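Local coordinates for ethyl tert-butyl ether degradation EthD protein (Ralstonia eutropha JMP134, PDB 3BF4) that is of unknown function but belongs to the EthD family, forms a dimer of ferredoxin-like subunits and may have oxidoreductase activity, at residues 24-29 / 77-82; 33-38 / 107-112; 43-48 / 57-62. The protein carries 3 engineered substitutions. All blocks are in the same frame, centred on the assembly; numbering follows the deposited sequence.

Contact 1: residues 24-29 / 77-82; sequences NVMYPY and VAMCAF. With EDO (1,2-ethanediol), chain C.
Asn24 meets the facing strand through its CA-H, directed at Cys80 O, and through a water that donates to both its OD1 and Cys80 O. Its OD1 also takes a hydrogen bond from Lys22 NZ, while ND2 crosses to Glu62 of the second subunit. Val25 forms the hydrogen-bonded pair with Cys80. Val25 O accepts from Cys80 N at 2.9 Å, and Val25 N donates to Cys80 O at 3.1 Å. On the helix side, Val25 CB lies 3.7 Å from Cys80 SG, and CG2 comes to the edge of the Phe82 ring. These are the two central strands of the antiparallel ferredoxin-like sheet; the axes of the two segments come within 4.8 Å and run at 173°. The selenomethionine side chain of Met26 leaves by the other face, toward the second subunit, and crosses that of Met79, with Met26 CG tight against Met79 CE at 3.5 Å. Tyr27 returns to the Val25 face. Its N donates to Ala78 O at 2.9 Å, and the same carbonyl oxygen lies at the ring edge. With CG anti to the carbonyl carbon (chi1 -65°), the ring extends its OH to 1,2-ethanediol O1 (2.8 Å) and to Tyr108. Tyr27 O receives a weak bond from Val77 N. Beyond Pro28, Tyr29 CD1 approaches Val77 CB obliquely at 4.2 Å.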
# COMPACT_ATOMS: atom_id res chain seq x y z
N ASN A 24 2.99 5.14 -3.67
CA ASN A 24 1.60 4.82 -3.42
C ASN A 24 0.68 5.95 -3.87
O ASN A 24 0.91 7.10 -3.49
CB ASN A 24 1.38 4.63 -1.91
CG ASN A 24 2.22 3.49 -1.34
OD1 ASN A 24 2.07 2.35 -1.74
ND2 ASN A 24 3.08 3.80 -0.37
N VAL A 25 -0.33 5.64 -4.70
CA VAL A 25 -1.36 6.62 -5.08
C VAL A 25 -2.64 6.01 -4.51
O VAL A 25 -2.97 4.86 -4.83
CB VAL A 25 -1.46 6.85 -6.58
CG1 VAL A 25 -2.47 7.97 -6.87
CG2 VAL A 25 -0.09 7.19 -7.15
N MSE A 26 -3.32 6.76 -3.65
CA MSE A 26 -4.46 6.26 -2.88
C MSE A 26 -5.63 7.23 -2.98
O MSE A 26 -5.53 8.36 -2.52
CB MSE A 26 -3.99 6.07 -1.44
CG MSE A 26 -2.74 5.20 -1.34
SE MSE A 26 -1.92 5.12 0.39
CE MSE A 26 -1.45 7.00 0.62
N TYR A 27 -6.73 6.77 -3.59
CA TYR A 27 -7.91 7.60 -3.85
C TYR A 27 -8.92 7.37 -2.74
O TYR A 27 -9.49 6.29 -2.69
CB TYR A 27 -8.52 7.24 -5.21
CG TYR A 27 -7.62 7.55 -6.37
CD1 TYR A 27 -7.75 8.75 -7.08
CD2 TYR A 27 -6.62 6.66 -6.77
CE1 TYR A 27 -6.91 9.05 -8.17
CE2 TYR A 27 -5.78 6.94 -7.84
CZ TYR A 27 -5.92 8.14 -8.54
OH TYR A 27 -5.10 8.42 -9.60
N PRO A 28 -9.13 8.38 -1.85
CA PRO A 28 -10.09 8.21 -0.76
C PRO A 28 -11.51 7.92 -1.25
O PRO A 28 -11.95 8.50 -2.26
CB PRO A 28 -10.07 9.58 -0.05
CG PRO A 28 -8.82 10.20 -0.44
CD PRO A 28 -8.53 9.73 -1.81
N TYR A 29 -12.19 7.00 -0.56
CA TYR A 29 -13.57 6.64 -0.87
C TYR A 29 -14.45 7.81 -0.45
O TYR A 29 -14.35 8.27 0.68
CB TYR A 29 -13.99 5.37 -0.10
CG TYR A 29 -15.44 4.92 -0.32
CD1 TYR A 29 -15.77 3.98 -1.31
CD2 TYR A 29 -16.48 5.42 0.47
CE1 TYR A 29 -17.11 3.56 -1.52
CE2 TYR A 29 -17.81 5.02 0.28
CZ TYR A 29 -18.12 4.09 -0.71
OH TYR A 29 -19.44 3.69 -0.89
N VAL A 77 -11.07 3.93 -2.30
CA VAL A 77 -11.82 3.24 -3.37
C VAL A 77 -10.87 2.47 -4.30
O VAL A 77 -11.17 1.35 -4.73
CB VAL A 77 -12.72 4.22 -4.20
CG1 VAL A 77 -11.91 5.26 -4.98
CG2 VAL A 77 -13.63 3.44 -5.13
N ALA A 78 -9.73 3.08 -4.58
CA ALA A 78 -8.70 2.47 -5.42
C ALA A 78 -7.32 2.91 -4.93
O ALA A 78 -7.17 3.98 -4.33
CB ALA A 78 -8.91 2.85 -6.86
N MSE A 79 -6.34 2.03 -5.12
CA MSE A 79 -4.95 2.29 -4.78
C MSE A 79 -4.06 1.62 -5.80
O MSE A 79 -4.46 0.63 -6.40
CB MSE A 79 -4.58 1.72 -3.40
CG MSE A 79 -5.43 2.19 -2.25
SE MSE A 79 -4.94 1.28 -0.59
CE MSE A 79 -3.11 1.87 -0.37
N CYS A 80 -2.89 2.20 -6.04
CA CYS A 80 -1.86 1.56 -6.87
C CYS A 80 -0.52 1.79 -6.20
O CYS A 80 -0.41 2.60 -5.27
CB CYS A 80 -1.80 2.11 -8.29
SG CYS A 80 -1.02 3.73 -8.46
N ALA A 81 0.48 1.07 -6.68
CA ALA A 81 1.84 1.26 -6.23
C ALA A 81 2.82 1.05 -7.37
O ALA A 81 2.64 0.14 -8.15
CB ALA A 81 2.17 0.34 -5.06
N PHE A 82 3.82 1.94 -7.46
CA PHE A 82 4.91 1.83 -8.42
C PHE A 82 6.16 1.48 -7.60
O PHE A 82 6.56 2.25 -6.73
CB PHE A 82 5.11 3.15 -9.17
CG PHE A 82 3.89 3.62 -9.88
CD1 PHE A 82 3.53 3.07 -11.12
CD2 PHE A 82 3.06 4.58 -9.31
CE1 PHE A 82 2.36 3.49 -11.79
CE2 PHE A 82 1.90 5.01 -9.97
CZ PHE A 82 1.55 4.47 -11.21
C1 EDO C . -1.93 6.48 -10.76
O1 EDO C . -2.96 6.57 -9.75
C2 EDO C . -1.34 7.85 -11.13
O2 EDO C . -2.28 8.90 -10.91
O HOH W 1 -0.85 1.81 -2.58

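Contact 2: residues 33-38 / 107-112; sequences ARFDHA and NYTDIA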
# COMPACT_ATOMS: atom_id res chain seq x y z
N ALA A 33 -19.18 9.44 -5.29
CA ALA A 33 -18.19 10.03 -6.22
C ALA A 33 -17.79 9.06 -7.32
O ALA A 33 -17.80 7.84 -7.12
CB ALA A 33 -16.94 10.50 -5.47
N ARG A 34 -17.41 9.61 -8.46
CA ARG A 34 -17.04 8.83 -9.64
C ARG A 34 -15.63 8.23 -9.59
O ARG A 34 -14.67 8.92 -9.25
CB ARG A 34 -17.15 9.73 -10.89
CG ARG A 34 -16.82 9.07 -12.24
CD ARG A 34 -17.12 10.00 -13.38
NE ARG A 34 -16.32 11.23 -13.29
CZ ARG A 34 -15.15 11.48 -13.91
NH1 ARG A 34 -14.56 10.59 -14.71
NH2 ARG A 34 -14.57 12.66 -13.71
N PHE A 35 -15.52 6.94 -9.91
CA PHE A 35 -14.24 6.26 -10.11
C PHE A 35 -14.40 5.10 -11.10
O PHE A 35 -14.89 4.02 -10.73
CB PHE A 35 -13.57 5.77 -8.84
CG PHE A 35 -12.11 5.43 -9.04
CD1 PHE A 35 -11.70 4.18 -9.54
CD2 PHE A 35 -11.13 6.39 -8.77
CE1 PHE A 35 -10.35 3.89 -9.76
CE2 PHE A 35 -9.78 6.11 -8.97
CZ PHE A 35 -9.38 4.87 -9.46
N ASP A 36 -13.96 5.32 -12.34
CA ASP A 36 -14.02 4.32 -13.41
C ASP A 36 -12.82 3.39 -13.23
O ASP A 36 -11.73 3.69 -13.69
CB ASP A 36 -14.02 5.02 -14.79
CG ASP A 36 -14.20 4.06 -15.97
OD1 ASP A 36 -14.10 2.82 -15.81
OD2 ASP A 36 -14.41 4.56 -17.09
N HIS A 37 -13.05 2.26 -12.57
CA HIS A 37 -11.99 1.27 -12.31
C HIS A 37 -11.44 0.62 -13.58
O HIS A 37 -10.26 0.24 -13.59
CB HIS A 37 -12.46 0.17 -11.35
CG HIS A 37 -12.80 0.66 -9.98
ND1 HIS A 37 -11.89 0.70 -8.95
CD2 HIS A 37 -13.97 1.13 -9.47
CE1 HIS A 37 -12.47 1.17 -7.87
NE2 HIS A 37 -13.74 1.44 -8.15
N ALA A 38 -12.27 0.48 -14.62
CA ALA A 38 -11.85 -0.12 -15.91
C ALA A 38 -10.86 0.78 -16.64
O ALA A 38 -9.81 0.31 -17.07
CB ALA A 38 -13.08 -0.40 -16.82
N ASN A 107 -10.33 11.85 -16.59
CA ASN A 107 -10.97 10.85 -17.46
C ASN A 107 -11.57 9.64 -16.74
O ASN A 107 -12.36 8.91 -17.33
CB ASN A 107 -9.98 10.39 -18.55
CG ASN A 107 -9.57 11.53 -19.48
OD1 ASN A 107 -10.38 12.37 -19.85
ND2 ASN A 107 -8.30 11.55 -19.86
N TYR A 108 -11.17 9.41 -15.49
CA TYR A 108 -11.72 8.31 -14.68
C TYR A 108 -12.22 8.70 -13.29
O TYR A 108 -12.94 7.90 -12.69
CB TYR A 108 -10.72 7.14 -14.57
CG TYR A 108 -9.40 7.47 -13.92
CD1 TYR A 108 -9.22 7.33 -12.54
CD2 TYR A 108 -8.31 7.88 -14.68
CE1 TYR A 108 -7.97 7.63 -11.93
CE2 TYR A 108 -7.07 8.16 -14.10
CZ TYR A 108 -6.90 8.05 -12.73
OH TYR A 108 -5.70 8.34 -12.16
N THR A 109 -11.88 9.88 -12.77
CA THR A 109 -12.31 10.29 -11.44
C THR A 109 -12.15 11.78 -11.14
O THR A 109 -11.31 12.46 -11.76
CB THR A 109 -11.51 9.52 -10.33
OG1 THR A 109 -12.10 9.75 -9.04
CG2 THR A 109 -10.01 9.95 -10.28
N ASP A 110 -12.96 12.30 -10.21
CA ASP A 110 -12.82 13.67 -9.68
C ASP A 110 -12.22 13.64 -8.25
O ASP A 110 -12.12 14.68 -7.60
CB ASP A 110 -14.16 14.43 -9.70
CG ASP A 110 -14.56 14.91 -11.09
OD1 ASP A 110 -13.69 15.30 -11.90
OD2 ASP A 110 -15.78 14.92 -11.36
N ILE A 111 -11.76 12.47 -7.80
CA ILE A 111 -11.15 12.31 -6.47
C ILE A 111 -9.66 12.68 -6.55
O ILE A 111 -8.94 12.14 -7.39
CB ILE A 111 -11.31 10.84 -5.94
CG1 ILE A 111 -12.81 10.46 -5.85
CG2 ILE A 111 -10.62 10.69 -4.58
CD1 ILE A 111 -13.10 9.05 -5.33
N ALA A 112 -9.23 13.60 -5.68
CA ALA A 112 -7.82 14.00 -5.57
C ALA A 112 -7.13 12.89 -4.75
O ALA A 112 -7.53 12.65 -3.59
CB ALA A 112 -7.69 15.36 -4.87
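Phe35 and Tyr108 belong to a cluster of aromatic side chains beside a bound 1,2-ethanediol, probably from the crystallisation liquor, that may mark a pocket; here the loop leading into helix 37-52 runs against the loop before the last strand. The rings make an offset edge-to-face pair: the Tyr108 edge is turned to the Phe35 face, with planes at 76° and centroids 5.5 Å apart. Both side chains point the same way, and Tyr27 and Tyr40 extend the group. The Tyr108 OH is hydrogen-bonded to Tyr27 OH.

Two hydrogen bonds fasten the loops on either side of Phe35. Thr109 OG1 donates to Arg34 O at 2.7 Å, in the carbonyl plane, and accepts from Ile111 N at 3.0 Å, closing an ST turn. Placing OG1 anti to the backbone N of Thr109 (chi1 -170°) turns it toward Arg34 O while keeping it within reach of Ile111 N. Asp36 N donates to Tyr108 O at 2.8 Å, almost straight. Asp36 is also the N-cap of the helix, its OD1 taking a weak bond from Ala38 N and a hydrogen bond from Tyr39 N.

Toward solvent, the Arg34 chain bends at chi3 (61°), bringing its guanidinium over Thr109, whose CA lies above one face near the rim. NH2 is 3.3 Å from Asp110 OD1, but the salt bridge is long and Asp110 has two conformers. A further hydrogen bond runs from NH2 to Ala106 O. Ala33 CB rests on Ile111 CD1 at 4.1 Å.

The bonds from Thr109 OG1 and the backbone N of Asp36 are short and well directed, whereas the ion pair is loose, so the former probably fix the two loops and the charges contribute less.

Contact 3: residues 43-48 / 57-62; sequences RHMPMV and AYYTVE. With EDO (1,2-ethanediol), chain C.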
# COMPACT_ATOMS: atom_id res chain seq x y z
N ARG A 43 -6.35 1.68 -19.12
CA ARG A 43 -5.90 2.88 -19.89
C ARG A 43 -4.88 3.72 -19.14
O ARG A 43 -3.77 3.94 -19.63
CB ARG A 43 -7.09 3.77 -20.27
CG ARG A 43 -8.22 3.09 -21.07
CD ARG A 43 -7.89 2.98 -22.53
NE ARG A 43 -8.01 4.28 -23.20
CZ ARG A 43 -9.12 4.79 -23.77
NH1 ARG A 43 -10.29 4.12 -23.78
NH2 ARG A 43 -9.06 5.99 -24.35
N HIS A 44 -5.24 4.16 -17.94
CA HIS A 44 -4.36 5.04 -17.18
C HIS A 44 -3.05 4.39 -16.70
O HIS A 44 -1.98 4.91 -17.01
CB HIS A 44 -5.11 5.69 -16.01
CG HIS A 44 -4.29 6.68 -15.25
ND1 HIS A 44 -4.02 7.95 -15.72
CD2 HIS A 44 -3.70 6.60 -14.04
CE1 HIS A 44 -3.29 8.60 -14.83
NE2 HIS A 44 -3.08 7.80 -13.80
N MSE A 45 -3.13 3.29 -15.96
CA MSE A 45 -1.94 2.62 -15.39
C MSE A 45 -0.88 2.17 -16.42
O MSE A 45 0.31 2.36 -16.18
CB MSE A 45 -2.31 1.46 -14.46
CG MSE A 45 -3.07 1.85 -13.19
SE MSE A 45 -2.04 2.98 -12.03
CE MSE A 45 -0.57 1.74 -11.64
N PRO A 46 -1.30 1.55 -17.55
CA PRO A 46 -0.34 1.22 -18.60
C PRO A 46 0.32 2.47 -19.21
O PRO A 46 1.51 2.41 -19.57
CB PRO A 46 -1.21 0.47 -19.62
CG PRO A 46 -2.30 -0.10 -18.79
CD PRO A 46 -2.63 1.03 -17.90
N MSE A 47 -0.43 3.57 -19.33
CA MSE A 47 0.14 4.85 -19.78
C MSE A 47 1.16 5.38 -18.77
O MSE A 47 2.25 5.79 -19.17
CB MSE A 47 -0.95 5.89 -20.09
CG MSE A 47 -0.43 7.25 -20.58
SE MSE A 47 0.13 8.48 -19.14
CE MSE A 47 -1.57 8.59 -18.17
N VAL A 48 0.83 5.38 -17.48
CA VAL A 48 1.77 5.87 -16.45
C VAL A 48 3.06 5.03 -16.42
O VAL A 48 4.16 5.58 -16.31
CB VAL A 48 1.15 5.94 -15.02
CG1 VAL A 48 2.19 6.40 -13.99
CG2 VAL A 48 -0.08 6.87 -15.00
N ALA A 57 10.03 -0.81 -11.82
CA ALA A 57 10.18 -2.26 -12.06
C ALA A 57 8.83 -2.90 -12.39
O ALA A 57 8.73 -3.69 -13.31
CB ALA A 57 10.80 -2.95 -10.83
N TYR A 58 7.82 -2.57 -11.60
CA TYR A 58 6.45 -3.04 -11.81
C TYR A 58 5.49 -2.22 -10.99
O TYR A 58 5.91 -1.50 -10.08
CB TYR A 58 6.28 -4.53 -11.44
CG TYR A 58 6.58 -4.86 -10.00
CD1 TYR A 58 7.85 -5.30 -9.62
CD2 TYR A 58 5.60 -4.72 -9.00
CE1 TYR A 58 8.15 -5.60 -8.28
CE2 TYR A 58 5.89 -5.02 -7.65
CZ TYR A 58 7.16 -5.47 -7.30
OH TYR A 58 7.44 -5.76 -6.01
N TYR A 59 4.21 -2.32 -11.33
CA TYR A 59 3.15 -1.69 -10.58
C TYR A 59 2.12 -2.71 -10.10
O TYR A 59 2.09 -3.84 -10.59
CB TYR A 59 2.49 -0.55 -11.38
CG TYR A 59 1.66 -0.94 -12.59
CD1 TYR A 59 0.32 -1.35 -12.45
CD2 TYR A 59 2.18 -0.83 -13.88
CE1 TYR A 59 -0.46 -1.70 -13.59
CE2 TYR A 59 1.41 -1.17 -15.02
CZ TYR A 59 0.09 -1.60 -14.86
OH TYR A 59 -0.67 -1.94 -15.96
N THR A 60 1.34 -2.30 -9.11
CA THR A 60 0.23 -3.08 -8.56
C THR A 60 -1.02 -2.19 -8.58
O THR A 60 -0.90 -0.96 -8.54
CB THR A 60 0.49 -3.54 -7.08
OG1 THR A 60 0.34 -2.44 -6.19
CG2 THR A 60 1.87 -4.16 -6.90
N VAL A 61 -2.19 -2.81 -8.63
CA VAL A 61 -3.49 -2.11 -8.60
C VAL A 61 -4.47 -2.91 -7.74
O VAL A 61 -4.48 -4.14 -7.77
CB VAL A 61 -4.11 -1.96 -10.02
CG1 VAL A 61 -5.39 -1.09 -9.96
CG2 VAL A 61 -3.12 -1.39 -11.00
N GLU A 62 -5.30 -2.20 -6.98
CA GLU A 62 -6.33 -2.82 -6.14
C GLU A 62 -7.59 -1.93 -6.07
O GLU A 62 -7.53 -0.72 -6.33
CB GLU A 62 -5.78 -3.10 -4.73
CG GLU A 62 -5.42 -1.85 -3.97
CD GLU A 62 -4.60 -2.10 -2.74
OE1 GLU A 62 -5.18 -2.40 -1.67
OE2 GLU A 62 -3.37 -1.93 -2.84
C1 EDO C . -1.93 6.48 -10.76
O1 EDO C . -2.96 6.57 -9.75
C2 EDO C . -1.34 7.85 -11.13
O2 EDO C . -2.28 8.90 -10.91
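Residues 43-48 of helix 37-52 lie over residues 58-62 of strand 58-66, the axes of the two segments 10.0 Å apart and running nearly antiparallel, at 162°. The nearest CA atoms, those of Met45 and Tyr59, are 8.2 Å apart, so the backbones stay clear of each other and side chains fill the gap. Pro46 has no N-H to give to the preceding turn, and the helix kinks there.

Selenomethionine Met45 carries most of the contact. Bent at both chi2 (-63°) and chi3 (-62°), it folds its chain along the Tyr59 ring, the two side chains running alongside each other, head to tail. CE meets Tyr59 CD1 at 3.3 Å, a close contact made obliquely, and SE sits 5.4 Å from the ring centroid, a Met-aromatic interaction. Further back, Met45 CG packs on Val61 CG2 at 3.9 Å. This is helix-on-sheet packing within the split beta-alpha-beta unit of a ferredoxin-like fold: the helix joins two strands that have strand 76-84 between them, and Met45 also reaches Cys80 and Phe82 on that middle strand.

At the far end of the Tyr59 ring, Pro46 CG lies across the OH at 3.7 Å. On the strand, Val61 pairs antiparallel with a strand of the second subunit, which continues the sheet across the interface. The helix also faces the bound 1,2-ethanediol: Met45 SE is 3.7 Å from its C1, and His44 NE2 accepts a weak bond from its O2 at 3.2 Å. That imidazole is covered on one face by Val48 CG2, while its ND1 is hydrogen-bonded to Asp104.

Contact 1 is the buried centre, backbone pairing between two inner strands of the sheet; contact 3, partly buried with no exposed residue among those that touch, lays helix 37-52 on the strand at the edge of this subunit's own sheet through apolar and selenium contacts alone. Contact 2, whose centre lies about 14 Å from the centre of the chain, is partly exposed and mixes loop hydrogen bonds, an aromatic pair and a loose ion pair. Contacts 2 and 3 share that helix, at its start and along its length. Backbone bonds such as Thr60 N to Ala81 O join contacts 1 and 3, and both touch the second subunit and the 1,2-ethanediol. Phe35 packing on Ala78 brings contact 2 against contact 1.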